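Local coordinates for protein SorB (Sorangium cellulosum, PDB 6B2V) that probably forms a pyran ring in the growing polyketide, as the pyran synthase domain of module nine in the sorangicin trans-acyltransferase assembly line, at residues L176-A190 with N211-Q224. Residues are numbered along the deposited sequence; the frame is centred on the assembly and turned at random.
Sequences LWIASLVHSDHEALA and NSVLVPAIFLSLIQ
W177 and S212 form the straighter of two polar links: W177 N donates to S212 OG at 2.9 Å with an N-H...O angle of 177°. S212 OG, beside its own backbone N, also bonds to N208 O one helical turn earlier; the two hydrogen bonds grip the hydroxyl and restrain its rotation. At the other end of helix 211-224, Q224 NE2 reaches D185 O at 2.9 Å, but the bond is bent to 132° and D185 O lies out of the amide plane; Q224 OE1 turns to Y268 and R255.

Between these links the packing is mostly apolar. F219 points its edge at one face of H183 in a T-shaped pair with planes at 72°; F219 CE1 lies 3.6 Å from H183 CD2. H183 ND1 donates to S184 O in the ring plane, which holds the imidazole's orientation. L181 CD2 sits over the centre of the F219 ring, a CH-pi contact. L220 CD2 rests 3.6 Å from H186 O. I178 CD1 meets V215 CG1, and P216 CG approaches A190 CB at 3.8 Å.

P216 has no N-H for S212 O, leaving this buried carbonyl unpaired beside I178 CD1. Directional bonds thus fix both ends of the register and side-chain packing the middle, consistent with the central helix of the predicted C-terminal hotdog fold against the hairpin of strands 178-183 and 187-192.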
loop_
_atom_site.group_PDB
_atom_site.type_symbol
_atom_site.label_atom_id
_atom_site.label_comp_id
_atom_site.label_asym_id
_atom_site.label_seq_id
_atom_site.Cartn_x
_atom_site.Cartn_y
_atom_site.Cartn_z
ATOM N N LEU A 176 2.684 13.399 -2.023
ATOM C CA LEU A 176 1.469 12.744 -1.626
ATOM C C LEU A 176 0.241 13.530 -2.105
ATOM O O LEU A 176 0.355 14.639 -2.518
ATOM C CB LEU A 176 1.401 12.602 -0.123
ATOM C CG LEU A 176 2.511 11.813 0.548
ATOM C CD1 LEU A 176 2.312 11.769 2.025
ATOM C CD2 LEU A 176 2.611 10.453 -0.075
ATOM N N TRP A 177 -0.908 12.891 -2.038
ATOM C CA TRP A 177 -2.151 13.483 -2.430
ATOM C C TRP A 177 -2.942 14.110 -1.272
ATOM O O TRP A 177 -3.932 14.706 -1.476
ATOM C CB TRP A 177 -3.051 12.431 -3.071
ATOM C CG TRP A 177 -2.601 11.835 -4.382
ATOM C CD1 TRP A 177 -1.358 11.479 -4.739
ATOM C CD2 TRP A 177 -3.441 11.505 -5.488
ATOM N NE1 TRP A 177 -1.361 10.980 -5.989
ATOM C CE2 TRP A 177 -2.643 10.950 -6.460
ATOM C CE3 TRP A 177 -4.795 11.614 -5.728
ATOM C CZ2 TRP A 177 -3.154 10.558 -7.676
ATOM C CZ3 TRP A 177 -5.287 11.211 -6.916
ATOM C CH2 TRP A 177 -4.473 10.695 -7.869
ATOM N N ILE A 178 -2.455 13.937 -0.065
ATOM C CA ILE A 178 -3.185 14.469 1.061
ATOM C C ILE A 178 -3.303 15.984 1.095
ATOM O O ILE A 178 -2.343 16.646 0.952
ATOM C CB ILE A 178 -2.561 13.945 2.354
ATOM C CG1 ILE A 178 -2.620 12.441 2.327
ATOM C CG2 ILE A 178 -3.322 14.458 3.558
ATOM C CD1 ILE A 178 -1.853 11.832 3.435
ATOM N N ALA A 179 -4.525 16.480 1.233
ATOM C CA ALA A 179 -4.781 17.906 1.293
ATOM C C ALA A 179 -5.307 18.382 2.622
ATOM O O ALA A 179 -5.178 19.492 2.965
ATOM C CB ALA A 179 -5.762 18.313 0.250
ATOM N N SER A 180 -5.961 17.508 3.328
ATOM C CA SER A 180 -6.488 17.775 4.653
ATOM C C SER A 180 -6.640 16.475 5.433
ATOM O O SER A 180 -6.699 15.459 4.867
ATOM C CB SER A 180 -7.872 18.435 4.593
ATOM O OG SER A 180 -8.831 17.480 4.233
ATOM N N LEU A 181 -6.673 16.571 6.753
ATOM C CA LEU A 181 -6.852 15.431 7.598
ATOM C C LEU A 181 -7.653 15.738 8.883
ATOM O O LEU A 181 -7.291 16.590 9.576
ATOM C CB LEU A 181 -5.471 14.884 7.973
ATOM C CG LEU A 181 -5.392 13.666 8.902
ATOM C CD1 LEU A 181 -6.103 12.466 8.323
ATOM C CD2 LEU A 181 -3.942 13.259 9.124
ATOM N N VAL A 182 -8.722 15.002 9.160
ATOM C CA VAL A 182 -9.480 15.123 10.380
ATOM C C VAL A 182 -9.620 13.732 11.007
ATOM O O VAL A 182 -9.546 12.752 10.371
ATOM C CB VAL A 182 -10.882 15.786 10.188
ATOM C CG1 VAL A 182 -10.778 17.203 9.648
ATOM C CG2 VAL A 182 -11.767 14.934 9.291
ATOM N N HIS A 183 -9.794 13.748 12.310
ATOM C CA HIS A 183 -9.896 12.516 13.018
ATOM C C HIS A 183 -10.598 12.571 14.374
ATOM O O HIS A 183 -10.731 13.573 14.934
ATOM C CB HIS A 183 -8.467 11.926 13.180
ATOM C CG HIS A 183 -7.606 12.592 14.205
ATOM N ND1 HIS A 183 -7.557 12.153 15.497
ATOM C CD2 HIS A 183 -6.770 13.642 14.128
ATOM C CE1 HIS A 183 -6.706 12.892 16.170
ATOM N NE2 HIS A 183 -6.221 13.808 15.371
ATOM N N SER A 184 -11.066 11.420 14.777
ATOM C CA SER A 184 -11.545 11.178 16.135
ATOM C C SER A 184 -10.489 10.332 16.877
ATOM O O SER A 184 -9.385 10.221 16.457
ATOM C CB SER A 184 -12.867 10.412 16.189
ATOM O OG SER A 184 -12.714 9.151 15.700
ATOM N N ASP A 185 -10.876 9.737 17.976
ATOM C CA ASP A 185 -9.915 8.896 18.663
ATOM C C ASP A 185 -9.690 7.563 17.987
ATOM O O ASP A 185 -8.800 6.894 18.357
ATOM C CB ASP A 185 -10.248 8.677 20.153
ATOM C CG ASP A 185 -11.581 8.068 20.385
ATOM O OD1 ASP A 185 -12.310 7.804 19.477
ATOM O OD2 ASP A 185 -11.891 7.889 21.541
ATOM N N HIS A 186 -10.522 7.186 17.027
ATOM C CA HIS A 186 -10.408 5.906 16.365
ATOM C C HIS A 186 -10.702 5.859 14.846
ATOM O O HIS A 186 -10.670 4.854 14.270
ATOM C CB HIS A 186 -11.340 4.890 17.009
ATOM C CG HIS A 186 -12.770 5.219 16.805
ATOM N ND1 HIS A 186 -13.405 6.180 17.537
ATOM C CD2 HIS A 186 -13.670 4.769 15.913
ATOM C CE1 HIS A 186 -14.654 6.273 17.137
ATOM N NE2 HIS A 186 -14.837 5.431 16.147
ATOM N N GLU A 187 -10.928 7.012 14.265
ATOM C CA GLU A 187 -11.274 7.134 12.874
ATOM C C GLU A 187 -10.619 8.399 12.283
ATOM O O GLU A 187 -10.405 9.351 12.921
ATOM C CB GLU A 187 -12.827 7.184 12.745
ATOM C CG GLU A 187 -13.481 7.273 11.382
ATOM C CD GLU A 187 -14.988 7.116 11.472
ATOM O OE1 GLU A 187 -15.535 7.442 12.499
ATOM O OE2 GLU A 187 -15.582 6.672 10.505
ATOM N N ALA A 188 -10.297 8.299 11.005
ATOM C CA ALA A 188 -9.708 9.409 10.295
ATOM C C ALA A 188 -10.214 9.536 8.848
ATOM O O ALA A 188 -10.490 8.595 8.220
ATOM C CB ALA A 188 -8.198 9.265 10.271
ATOM N N LEU A 189 -10.303 10.770 8.416
ATOM C CA LEU A 189 -10.687 11.103 7.074
ATOM C C LEU A 189 -9.738 12.155 6.467
ATOM O O LEU A 189 -9.578 13.227 6.947
ATOM C CB LEU A 189 -12.115 11.603 7.060
ATOM C CG LEU A 189 -12.746 11.868 5.710
ATOM C CD1 LEU A 189 -13.097 10.601 4.978
ATOM C CD2 LEU A 189 -13.955 12.783 5.869
ATOM N N ALA A 190 -9.143 11.746 5.365
ATOM C CA ALA A 190 -8.241 12.615 4.615
ATOM C C ALA A 190 -8.835 12.950 3.264
ATOM O O ALA A 190 -9.329 12.110 2.637
ATOM C CB ALA A 190 -6.902 11.943 4.374
ATOM N N ASN A 211 0.846 5.407 -0.750
ATOM C CA ASN A 211 1.283 5.973 0.522
ATOM C C ASN A 211 0.275 6.979 1.079
ATOM O O ASN A 211 0.134 7.108 2.237
ATOM C CB ASN A 211 2.641 6.636 0.392
ATOM C CG ASN A 211 3.767 5.642 0.469
ATOM O OD1 ASN A 211 4.784 5.856 -0.101
ATOM N ND2 ASN A 211 3.561 4.616 1.178
ATOM N N SER A 212 -0.397 7.687 0.192
ATOM C CA SER A 212 -1.433 8.606 0.624
ATOM C C SER A 212 -2.573 7.872 1.327
ATOM O O SER A 212 -3.235 8.414 2.122
ATOM C CB SER A 212 -1.987 9.403 -0.538
ATOM O OG SER A 212 -0.990 10.159 -1.134
ATOM N N VAL A 213 -2.886 6.702 0.855
ATOM C CA VAL A 213 -3.901 5.897 1.511
ATOM C C VAL A 213 -3.466 5.358 2.895
ATOM O O VAL A 213 -4.204 5.306 3.812
ATOM C CB VAL A 213 -4.339 4.723 0.615
ATOM C CG1 VAL A 213 -5.425 3.916 1.258
ATOM C CG2 VAL A 213 -4.797 5.191 -0.731
ATOM N N LEU A 214 -2.234 4.914 2.945
ATOM C CA LEU A 214 -1.691 4.376 4.182
ATOM C C LEU A 214 -1.378 5.366 5.299
ATOM O O LEU A 214 -1.493 5.050 6.417
ATOM C CB LEU A 214 -0.473 3.466 3.937
ATOM C CG LEU A 214 -0.718 2.237 3.033
ATOM C CD1 LEU A 214 0.430 1.263 3.101
ATOM C CD2 LEU A 214 -2.031 1.543 3.305
ATOM N N VAL A 215 -0.997 6.576 4.924
ATOM C CA VAL A 215 -0.579 7.551 5.922
ATOM C C VAL A 215 -1.635 7.848 6.963
ATOM O O VAL A 215 -1.316 7.939 8.099
ATOM C CB VAL A 215 0.009 8.847 5.253
ATOM C CG1 VAL A 215 -0.010 10.064 6.169
ATOM C CG2 VAL A 215 1.421 8.588 4.874
ATOM N N PRO A 216 -2.883 7.993 6.575
ATOM C CA PRO A 216 -3.900 8.270 7.580
ATOM C C PRO A 216 -4.073 7.135 8.595
ATOM O O PRO A 216 -4.386 7.402 9.696
ATOM C CB PRO A 216 -5.155 8.541 6.743
ATOM C CG PRO A 216 -4.594 9.105 5.541
ATOM C CD PRO A 216 -3.396 8.273 5.237
ATOM N N ALA A 217 -3.962 5.888 8.138
ATOM C CA ALA A 217 -4.030 4.732 9.020
ATOM C C ALA A 217 -2.844 4.665 9.984
ATOM O O ALA A 217 -3.006 4.334 11.092
ATOM C CB ALA A 217 -4.135 3.444 8.203
ATOM N N ILE A 218 -1.668 4.940 9.464
ATOM C CA ILE A 218 -0.500 4.958 10.295
ATOM C C ILE A 218 -0.567 6.097 11.322
ATOM O O ILE A 218 -0.270 5.909 12.445
ATOM C CB ILE A 218 0.763 5.029 9.457
ATOM C CG1 ILE A 218 0.925 3.748 8.703
ATOM C CG2 ILE A 218 1.970 5.306 10.331
ATOM C CD1 ILE A 218 1.855 3.847 7.538
ATOM N N PHE A 219 -1.056 7.241 10.887
ATOM C CA PHE A 219 -1.236 8.351 11.779
ATOM C C PHE A 219 -2.196 7.948 12.918
ATOM O O PHE A 219 -1.934 8.208 14.041
ATOM C CB PHE A 219 -1.748 9.570 10.960
ATOM C CG PHE A 219 -2.185 10.729 11.782
ATOM C CD1 PHE A 219 -3.449 10.793 12.229
ATOM C CD2 PHE A 219 -1.319 11.701 12.109
ATOM C CE1 PHE A 219 -3.869 11.827 13.008
ATOM C CE2 PHE A 219 -1.730 12.768 12.876
ATOM C CZ PHE A 219 -2.999 12.819 13.322
ATOM N N LEU A 220 -3.269 7.263 12.598
ATOM C CA LEU A 220 -4.199 6.808 13.590
ATOM C C LEU A 220 -3.546 5.830 14.582
ATOM O O LEU A 220 -3.778 5.881 15.735
ATOM C CB LEU A 220 -5.404 6.156 12.920
ATOM C CG LEU A 220 -6.739 6.105 13.566
ATOM C CD1 LEU A 220 -7.124 7.456 14.132
ATOM C CD2 LEU A 220 -7.704 5.701 12.482
ATOM N N SER A 221 -2.696 4.953 14.057
ATOM C CA SER A 221 -2.007 3.970 14.883
ATOM C C SER A 221 -1.164 4.684 15.898
ATOM O O SER A 221 -1.158 4.322 16.995
ATOM C CB SER A 221 -1.119 3.037 14.013
ATOM O OG SER A 221 -0.532 1.980 14.746
ATOM N N LEU A 222 -0.468 5.706 15.468
ATOM C CA LEU A 222 0.354 6.509 16.371
ATOM C C LEU A 222 -0.447 7.269 17.433
ATOM O O LEU A 222 -0.167 7.194 18.592
ATOM C CB LEU A 222 1.228 7.475 15.581
ATOM C CG LEU A 222 2.293 6.772 14.750
ATOM C CD1 LEU A 222 2.941 7.803 13.860
ATOM C CD2 LEU A 222 3.324 6.130 15.611
ATOM N N ILE A 223 -1.582 7.889 16.889
ATOM C CA ILE A 223 -2.155 8.680 17.966
ATOM C C ILE A 223 -2.970 7.817 18.925
ATOM O O ILE A 223 -2.898 8.000 20.140
ATOM C CB ILE A 223 -3.051 9.809 17.422
ATOM C CG1 ILE A 223 -4.230 9.225 16.641
ATOM C CG2 ILE A 223 -2.242 10.755 16.548
ATOM C CD1 ILE A 223 -5.521 9.178 17.429
ATOM N N GLN A 224 -3.408 6.636 18.558
ATOM C CA GLN A 224 -4.004 5.758 19.503
ATOM C C GLN A 224 -3.065 5.242 20.560
ATOM O O GLN A 224 -3.480 4.939 21.625
ATOM C CB GLN A 224 -4.742 4.619 18.828
ATOM C CG GLN A 224 -6.000 5.048 18.086
ATOM C CD GLN A 224 -6.987 3.920 17.891
ATOM O OE1 GLN A 224 -6.685 2.981 17.283
ATOM N NE2 GLN A 224 -8.132 4.038 18.468
#